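Local atomic coordinates of laccase (Uncultured bacterium, PDB entry 4F7K), a protein that probably oxidises phenolic substrates with molecular oxygen, which is reduced to water, as a secreted bacterial laccase of the multicopper oxidase family. Residues T347-G352 with L403-A408; F360-A365 with D374-D379. One frame throughout, in Å; residues are numbered along the deposited sequence.

In the fold
Both contacts belong to the C-terminal cupredoxin-like domain, and their centres lie about 16 Å apart. Along the chain interaction 2 is nested within interaction 1: strand 351-355 begins in 347-352, strands 360-363 and 375-378 follow, and strand 395-402 then leads to the loop 403-408. Strands 351-355 and 375-378 are antiparallel neighbours in one sheet, and there the contacts meet, with a probable hydrogen bond of 3.0 Å between Val-378 N and His-351 O. Strand 360-363 lies in the other sheet. Interaction 2 therefore joins the two sheets through the domain core, while interaction 1 ties together the loop ends of one of them.

Interaction 1 of 2, residues T347-G352 with L403-A408; sequences TRFPHG and LGHQAA
Phe-349 and His-405 form the aromatic centre of this contact, a T-shaped pair in which the imidazole points its edge at the face of the phenyl ring. The planes are inclined at 69° and the centroids lie 4.5 Å apart. The touching atom is His-405 CE1, which stands over the centre of the Phe-349 ring, so all six ring carbons are about equally far from it; the nearest include CD1, 3.6 Å from His-405 CE1. On both residues CG is anti to the carbonyl carbon (chi1 near -70°), beside its own backbone N, and the two side chains cross at about a right angle.

The rotation of the imidazole is fixed from its own side: His-405 ND1 donates to Leu-403 O at 2.9 Å, with the oxygen in the ring plane and the donor above the carbonyl plane. That bond leaves the neighbouring CE1 turned to Phe-349.

Beside the aromatic pair the backbones join: Leu-403 N donates to Pro-350 O at 3.1 Å and nearly straight, 165° at the hydrogen. The Leu-403 side chain lies over the same backbone, its CD1 branch 3.4 Å from Gly-352 N, while CD2 comes to 4.2 Å from Pro-350 CG.

Within 347-352, Phe-349 N bonds to Thr-347 OG1 in an ST turn, and His-351 ND1 reaches back to Phe-349 O, which also accepts from Asn-345 ND2. The carbonyl next to the stacked ring is thus held by two donors, and Gly-404 N is anchored on Asp-194 OD1.

The whole joins the loop entering strand 351-355 to the loop leaving strand 395-402, its antiparallel neighbour, at one end of the cupredoxin-like beta-sandwich. Histidines at the positions of His-351 and His-405 probably serve as type 1 copper ligands in related multicopper oxidases.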
ATOM      1  N   THR A 347      11.543 -19.740  -8.202  1.00 47.53           N
ATOM      2  CA  THR A 347      12.589 -18.859  -8.726  1.00 46.82           C
ATOM      3  C   THR A 347      13.541 -18.476  -7.590  1.00 45.60           C
ATOM      4  O   THR A 347      13.262 -18.782  -6.440  1.00 44.51           O
ATOM      5  CB  THR A 347      12.005 -17.529  -9.285  1.00 45.11           C
ATOM      6  OG1 THR A 347      11.585 -16.678  -8.205  1.00 42.65           O
ATOM      7  CG2 THR A 347      10.813 -17.792 -10.204  1.00 45.64           C
ATOM      8  N   ARG A 348      14.642 -17.799  -7.925  1.00 45.09           N
ATOM      9  CA  ARG A 348      15.583 -17.221  -6.923  1.00 44.08           C
ATOM     10  C   ARG A 348      15.192 -15.853  -6.332  1.00 41.01           C
ATOM     11  O   ARG A 348      15.862 -15.328  -5.432  1.00 39.65           O
ATOM     12  CB  ARG A 348      16.992 -17.142  -7.505  1.00 45.68           C
ATOM     13  CG  ARG A 348      17.581 -18.499  -7.867  1.00 49.60           C
ATOM     14  CD  ARG A 348      18.730 -18.331  -8.861  1.00 55.75           C
ATOM     15  NE  ARG A 348      19.813 -17.501  -8.330  1.00 58.83           N
ATOM     16  CZ  ARG A 348      20.640 -17.872  -7.345  1.00 60.87           C
ATOM     17  NH1 ARG A 348      20.519 -19.057  -6.757  1.00 62.66           N
ATOM     18  NH2 ARG A 348      21.596 -17.052  -6.938  1.00 60.26           N
ATOM     19  N   PHE A 349      14.078 -15.300  -6.806  1.00 39.29           N
ATOM     20  CA  PHE A 349      13.631 -13.987  -6.361  1.00 37.06           C
ATOM     21  C   PHE A 349      12.238 -14.009  -5.731  1.00 36.43           C
ATOM     22  O   PHE A 349      11.316 -14.681  -6.242  1.00 38.32           O
ATOM     23  CB  PHE A 349      13.729 -12.980  -7.509  1.00 36.00           C
ATOM     24  CG  PHE A 349      15.140 -12.630  -7.863  1.00 36.91           C
ATOM     25  CD1 PHE A 349      15.740 -11.491  -7.338  1.00 35.18           C
ATOM     26  CD2 PHE A 349      15.893 -13.462  -8.686  1.00 37.97           C
ATOM     27  CE1 PHE A 349      17.082 -11.186  -7.656  1.00 36.37           C
ATOM     28  CE2 PHE A 349      17.235 -13.152  -9.001  1.00 37.80           C
ATOM     29  CZ  PHE A 349      17.810 -12.020  -8.488  1.00 34.67           C
ATOM     30  N   PRO A 350      12.081 -13.297  -4.611  1.00 34.84           N
ATOM     31  CA  PRO A 350      10.762 -13.126  -3.961  1.00 34.61           C
ATOM     32  C   PRO A 350       9.788 -12.426  -4.911  1.00 33.54           C
ATOM     33  O   PRO A 350      10.224 -11.585  -5.705  1.00 32.39           O
ATOM     34  CB  PRO A 350      11.075 -12.211  -2.772  1.00 32.53           C
ATOM     35  CG  PRO A 350      12.394 -11.535  -3.161  1.00 32.54           C
ATOM     36  CD  PRO A 350      13.144 -12.560  -3.904  1.00 34.16           C
ATOM     37  N   HIS A 351       8.515 -12.810  -4.856  1.00 32.67           N
ATOM     38  CA  HIS A 351       7.487 -12.208  -5.670  1.00 33.00           C
ATOM     39  C   HIS A 351       6.467 -11.557  -4.775  1.00 32.62           C
ATOM     40  O   HIS A 351       6.084 -12.143  -3.762  1.00 33.08           O
ATOM     41  CB  HIS A 351       6.727 -13.254  -6.485  1.00 35.13           C
ATOM     42  CG  HIS A 351       7.450 -13.735  -7.696  1.00 37.34           C
ATOM     43  ND1 HIS A 351       8.695 -14.328  -7.630  1.00 40.59           N
ATOM     44  CD2 HIS A 351       7.100 -13.730  -9.005  1.00 38.69           C
ATOM     45  CE1 HIS A 351       9.089 -14.661  -8.850  1.00 41.88           C
ATOM     46  NE2 HIS A 351       8.135 -14.321  -9.702  1.00 42.90           N
ATOM     47  N   GLY A 352       6.048 -10.345  -5.141  1.00 31.24           N
ATOM     48  CA  GLY A 352       4.940  -9.684  -4.497  1.00 31.67           C
ATOM     49  C   GLY A 352       3.641 -10.110  -5.171  1.00 32.62           C
ATOM     50  O   GLY A 352       3.554 -10.151  -6.397  1.00 34.72           O
ATOM     51  N   LEU A 403      10.347  -9.236  -7.723  1.00 38.66           N
ATOM     52  CA  LEU A 403      11.081  -8.107  -7.191  1.00 40.04           C
ATOM     53  C   LEU A 403      12.400  -7.900  -7.957  1.00 41.71           C
ATOM     54  O   LEU A 403      13.168  -8.845  -8.171  1.00 40.89           O
ATOM     55  CB  LEU A 403      11.320  -8.288  -5.695  1.00 38.63           C
ATOM     56  CG  LEU A 403      10.217  -7.727  -4.762  1.00 39.42           C
ATOM     57  CD1 LEU A 403       8.860  -8.398  -4.891  1.00 34.98           C
ATOM     58  CD2 LEU A 403      10.658  -7.704  -3.310  1.00 36.53           C
ATOM     59  N   GLY A 404      12.625  -6.668  -8.408  1.00 43.04           N
ATOM     60  CA  GLY A 404      13.874  -6.305  -9.036  1.00 46.30           C
ATOM     61  C   GLY A 404      13.829  -6.573 -10.517  1.00 48.86           C
ATOM     62  O   GLY A 404      14.827  -6.441 -11.213  1.00 48.24           O
ATOM     63  N   HIS A 405      12.669  -6.969 -10.999  1.00 51.70           N
ATOM     64  CA  HIS A 405      12.559  -7.375 -12.376  1.00 55.80           C
ATOM     65  C   HIS A 405      11.469  -6.608 -13.102  1.00 58.48           C
ATOM     66  O   HIS A 405      10.412  -6.297 -12.549  1.00 58.44           O
ATOM     67  CB  HIS A 405      12.401  -8.901 -12.481  1.00 55.40           C
ATOM     68  CG  HIS A 405      13.644  -9.647 -12.093  1.00 55.64           C
ATOM     69  ND1 HIS A 405      14.072  -9.753 -10.784  1.00 52.51           N
ATOM     70  CD2 HIS A 405      14.575 -10.284 -12.845  1.00 56.14           C
ATOM     71  CE1 HIS A 405      15.204 -10.435 -10.748  1.00 54.98           C
ATOM     72  NE2 HIS A 405      15.526 -10.776 -11.982  1.00 55.59           N
ATOM     73  N   GLN A 406      11.756  -6.303 -14.355  1.00 62.15           N
ATOM     74  CA  GLN A 406      10.840  -5.584 -15.205  1.00 65.47           C
ATOM     75  C   GLN A 406       9.791  -6.535 -15.735  1.00 66.63           C
ATOM     76  O   GLN A 406      10.048  -7.330 -16.626  1.00 67.10           O
ATOM     77  CB  GLN A 406      11.603  -4.947 -16.353  1.00 66.17           C
ATOM     78  CG  GLN A 406      12.005  -3.532 -16.082  1.00 69.39           C
ATOM     79  CD  GLN A 406      10.828  -2.610 -16.147  1.00 73.87           C
ATOM     80  OE1 GLN A 406       9.693  -3.060 -16.256  1.00 74.70           O
ATOM     81  NE2 GLN A 406      11.083  -1.310 -16.083  1.00 75.20           N
ATOM     82  N   ALA A 407       8.607  -6.444 -15.162  1.00 68.20           N
ATOM     83  CA  ALA A 407       7.478  -7.265 -15.548  1.00 69.49           C
ATOM     84  C   ALA A 407       6.661  -6.497 -16.568  0.60 70.37           C
ATOM     85  O   ALA A 407       7.092  -5.460 -17.063  1.00 70.62           O
ATOM     86  CB  ALA A 407       6.571  -7.504 -14.363  1.00 69.73           C
ATOM     87  N   ALA A 408       5.500  -7.040 -16.911  1.00 71.33           N
ATOM     88  CA  ALA A 408       4.620  -6.417 -17.886  1.00 71.86           C
ATOM     89  C   ALA A 408       3.192  -6.874 -17.640  1.00 72.21           C
ATOM     90  O   ALA A 408       2.849  -7.272 -16.529  1.00 72.45           O
ATOM     91  CB  ALA A 408       5.057  -6.747 -19.287  1.00 72.31           C
TER

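Interaction 2 of 2, residues F360-A365 with D374-D379; sequences FFEVGA and DTTLVD
Thr-376 turns two different groups toward strand 360-363: its hydroxyl meets Glu-362 and its methyl meets Phe-360. OG1 is anti to the backbone N (chi1 -172°) and donates to Glu-362 OE2 at 2.6 Å, approaching on the anti side of the carboxylate and somewhat out of its plane. Glu-362 reaches it with an extended chain, and the two side chains slide past each other in opposite directions.

Phe-360 takes the rarer first torsion, CG between the backbone N and carbonyl carbon (chi1 56°). Its ring comes obliquely against Thr-376, with CZ 3.6 Å from CG2, while CE2 lies 3.4 Å from Asp-374 O, an oxygen that His-354 ND1 also engages. The Asp-374 side chain leaves its backbone away from strand 360-363; its OD2 forms a salt bridge with Arg-232.

An alanine in place of Glu-362 would probably leave the Thr-376 hydroxyl without its acceptor and free to turn.

The strands run 25° from parallel with axes 8.7 Å apart, so side chains rather than backbone bonds bridge the two sheets. While OE2 takes the hydroxyl, Glu-362 OE1 has a long, weak ion pair with Arg-384 NH1, which may partly offset the carboxylate's negative charge.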
ATOM      1  N   PHE A 360      -7.656 -11.439   1.409  1.00 47.58           N
ATOM      2  CA  PHE A 360      -7.489 -12.873   1.601  1.00 49.18           C
ATOM      3  C   PHE A 360      -6.673 -13.150   2.854  1.00 49.88           C
ATOM      4  O   PHE A 360      -5.892 -12.286   3.294  1.00 48.30           O
ATOM      5  CB  PHE A 360      -6.772 -13.491   0.398  1.00 47.96           C
ATOM      6  CG  PHE A 360      -5.436 -12.859   0.102  1.00 45.27           C
ATOM      7  CD1 PHE A 360      -4.307 -13.220   0.822  1.00 43.35           C
ATOM      8  CD2 PHE A 360      -5.320 -11.880  -0.886  1.00 43.00           C
ATOM      9  CE1 PHE A 360      -3.058 -12.636   0.545  1.00 42.27           C
ATOM     10  CE2 PHE A 360      -4.082 -11.283  -1.156  1.00 41.43           C
ATOM     11  CZ  PHE A 360      -2.948 -11.668  -0.429  1.00 40.20           C
ATOM     12  N   PHE A 361      -6.840 -14.356   3.409  1.00 51.78           N
ATOM     13  CA  PHE A 361      -6.013 -14.813   4.529  1.00 52.50           C
ATOM     14  C   PHE A 361      -4.705 -15.499   4.090  1.00 51.26           C
ATOM     15  O   PHE A 361      -4.725 -16.384   3.228  1.00 51.33           O
ATOM     16  CB  PHE A 361      -6.786 -15.795   5.406  1.00 55.55           C
ATOM     17  CG  PHE A 361      -7.978 -15.199   6.102  1.00 57.32           C
ATOM     18  CD1 PHE A 361      -7.832 -14.524   7.317  1.00 57.47           C
ATOM     19  CD2 PHE A 361      -9.258 -15.358   5.572  1.00 57.34           C
ATOM     20  CE1 PHE A 361      -8.944 -13.996   7.981  1.00 58.82           C
ATOM     21  CE2 PHE A 361     -10.377 -14.825   6.222  1.00 58.00           C
ATOM     22  CZ  PHE A 361     -10.223 -14.145   7.428  1.00 58.75           C
ATOM     23  N   GLU A 362      -3.584 -15.118   4.702  1.00 49.69           N
ATOM     24  CA  GLU A 362      -2.389 -15.953   4.612  1.00 50.25           C
ATOM     25  C   GLU A 362      -2.587 -17.143   5.577  1.00 53.86           C
ATOM     26  O   GLU A 362      -3.257 -17.010   6.610  1.00 55.55           O
ATOM     27  CB  GLU A 362      -1.094 -15.185   4.926  1.00 49.02           C
ATOM     28  CG  GLU A 362      -0.803 -13.911   4.034  1.00 46.48           C
ATOM     29  CD  GLU A 362       0.326 -13.033   4.575  1.00 47.19           C
ATOM     30  OE1 GLU A 362       0.543 -13.022   5.791  1.00 47.39           O
ATOM     31  OE2 GLU A 362       0.998 -12.311   3.788  1.00 48.25           O
ATOM     32  N   VAL A 363      -2.052 -18.303   5.205  1.00 54.53           N
ATOM     33  CA  VAL A 363      -2.196 -19.522   6.006  1.00 58.55           C
ATOM     34  C   VAL A 363      -0.871 -19.809   6.699  1.00 59.13           C
ATOM     35  O   VAL A 363       0.172 -19.897   6.051  1.00 57.78           O
ATOM     36  CB  VAL A 363      -2.687 -20.710   5.150  1.00 59.30           C
ATOM     37  CG1 VAL A 363      -2.643 -22.025   5.930  1.00 63.93           C
ATOM     38  CG2 VAL A 363      -4.098 -20.445   4.662  1.00 59.21           C
ATOM     39  N   GLY A 364      -0.914 -19.912   8.022  1.00 61.91           N
ATOM     40  CA  GLY A 364       0.293 -20.117   8.820  1.00 63.58           C
ATOM     41  C   GLY A 364       0.920 -21.501   8.695  1.00 66.02           C
ATOM     42  O   GLY A 364       0.357 -22.415   8.078  1.00 66.46           O
ATOM     43  N   ALA A 365       2.098 -21.633   9.303  1.00 67.27           N
ATOM     44  CA  ALA A 365       2.882 -22.868   9.332  1.00 69.37           C
ATOM     45  C   ALA A 365       2.124 -24.055   9.914  1.00 73.01           C
ATOM     46  O   ALA A 365       2.544 -25.187   9.741  1.00 74.96           O
ATOM     47  CB  ALA A 365       4.191 -22.647  10.107  1.00 69.62           C
ATOM     48  N   ASP A 374      -4.321  -7.753   1.507  1.00 39.28           N
ATOM     49  CA  ASP A 374      -4.690  -7.687   0.107  1.00 39.00           C
ATOM     50  C   ASP A 374      -3.437  -7.872  -0.780  1.00 37.54           C
ATOM     51  O   ASP A 374      -3.555  -8.006  -2.005  1.00 37.69           O
ATOM     52  CB  ASP A 374      -5.521  -6.416  -0.229  1.00 38.49           C
ATOM     53  CG  ASP A 374      -4.793  -5.111   0.089  1.00 39.94           C
ATOM     54  OD1 ASP A 374      -3.576  -5.000  -0.244  1.00 35.98           O
ATOM     55  OD2 ASP A 374      -5.447  -4.180   0.667  1.00 41.73           O
ATOM     56  N   THR A 375      -2.266  -7.937  -0.140  1.00 35.42           N
ATOM     57  CA  THR A 375      -0.993  -8.059  -0.824  1.00 34.74           C
ATOM     58  C   THR A 375      -0.120  -8.942   0.028  1.00 34.80           C
ATOM     59  O   THR A 375       0.014  -8.703   1.232  1.00 34.65           O
ATOM     60  CB  THR A 375      -0.276  -6.670  -0.905  1.00 33.19           C
ATOM     61  OG1 THR A 375      -1.156  -5.694  -1.465  1.00 36.24           O
ATOM     62  CG2 THR A 375       1.010  -6.720  -1.722  1.00 31.48           C
ATOM     63  N   THR A 376       0.518  -9.923  -0.589  1.00 33.72           N
ATOM     64  CA  THR A 376       1.370 -10.806   0.152  1.00 35.14           C
ATOM     65  C   THR A 376       2.737 -10.975  -0.505  1.00 35.62           C
ATOM     66  O   THR A 376       2.995 -10.393  -1.554  1.00 35.61           O
ATOM     67  CB  THR A 376       0.686 -12.149   0.434  1.00 37.47           C
ATOM     68  OG1 THR A 376       1.504 -12.899   1.320  1.00 36.36           O
ATOM     69  CG2 THR A 376       0.394 -12.934  -0.842  1.00 36.66           C
ATOM     70  N   LEU A 377       3.628 -11.701   0.150  1.00 36.80           N
ATOM     71  CA  LEU A 377       4.988 -11.867  -0.351  1.00 38.07           C
ATOM     72  C   LEU A 377       5.373 -13.306  -0.245  1.00 39.17           C
ATOM     73  O   LEU A 377       5.225 -13.893   0.820  1.00 41.75           O
ATOM     74  CB  LEU A 377       6.023 -11.027   0.425  1.00 37.41           C
ATOM     75  CG  LEU A 377       7.419 -11.241  -0.212  1.00 40.03           C
ATOM     76  CD1 LEU A 377       7.817 -10.101  -1.139  1.00 36.88           C
ATOM     77  CD2 LEU A 377       8.517 -11.570   0.813  1.00 42.57           C
ATOM     78  N   VAL A 378       5.828 -13.884  -1.348  1.00 39.16           N
ATOM     79  CA  VAL A 378       6.295 -15.267  -1.331  1.00 40.85           C
ATOM     80  C   VAL A 378       7.766 -15.301  -1.672  1.00 40.92           C
ATOM     81  O   VAL A 378       8.163 -15.053  -2.816  1.00 38.98           O
ATOM     82  CB  VAL A 378       5.518 -16.165  -2.300  1.00 42.42           C
ATOM     83  CG1 VAL A 378       6.000 -17.624  -2.193  1.00 43.20           C
ATOM     84  CG2 VAL A 378       4.015 -16.081  -2.011  1.00 43.46           C
ATOM     85  N   ASP A 379       8.574 -15.613  -0.666  1.00 42.45           N
ATOM     86  CA  ASP A 379       9.998 -15.657  -0.865  1.00 43.75           C
ATOM     87  C   ASP A 379      10.430 -16.748  -1.826  1.00 44.25           C
ATOM     88  O   ASP A 379       9.673 -17.680  -2.125  1.00 45.39           O
ATOM     89  CB  ASP A 379      10.752 -15.736   0.457  1.00 45.31           C
ATOM     90  CG  ASP A 379      11.986 -14.822   0.470  1.00 48.71           C
ATOM     91  OD1 ASP A 379      12.858 -14.915  -0.455  1.00 48.39           O
ATOM     92  OD2 ASP A 379      12.055 -13.989   1.409  1.00 52.68           O
TER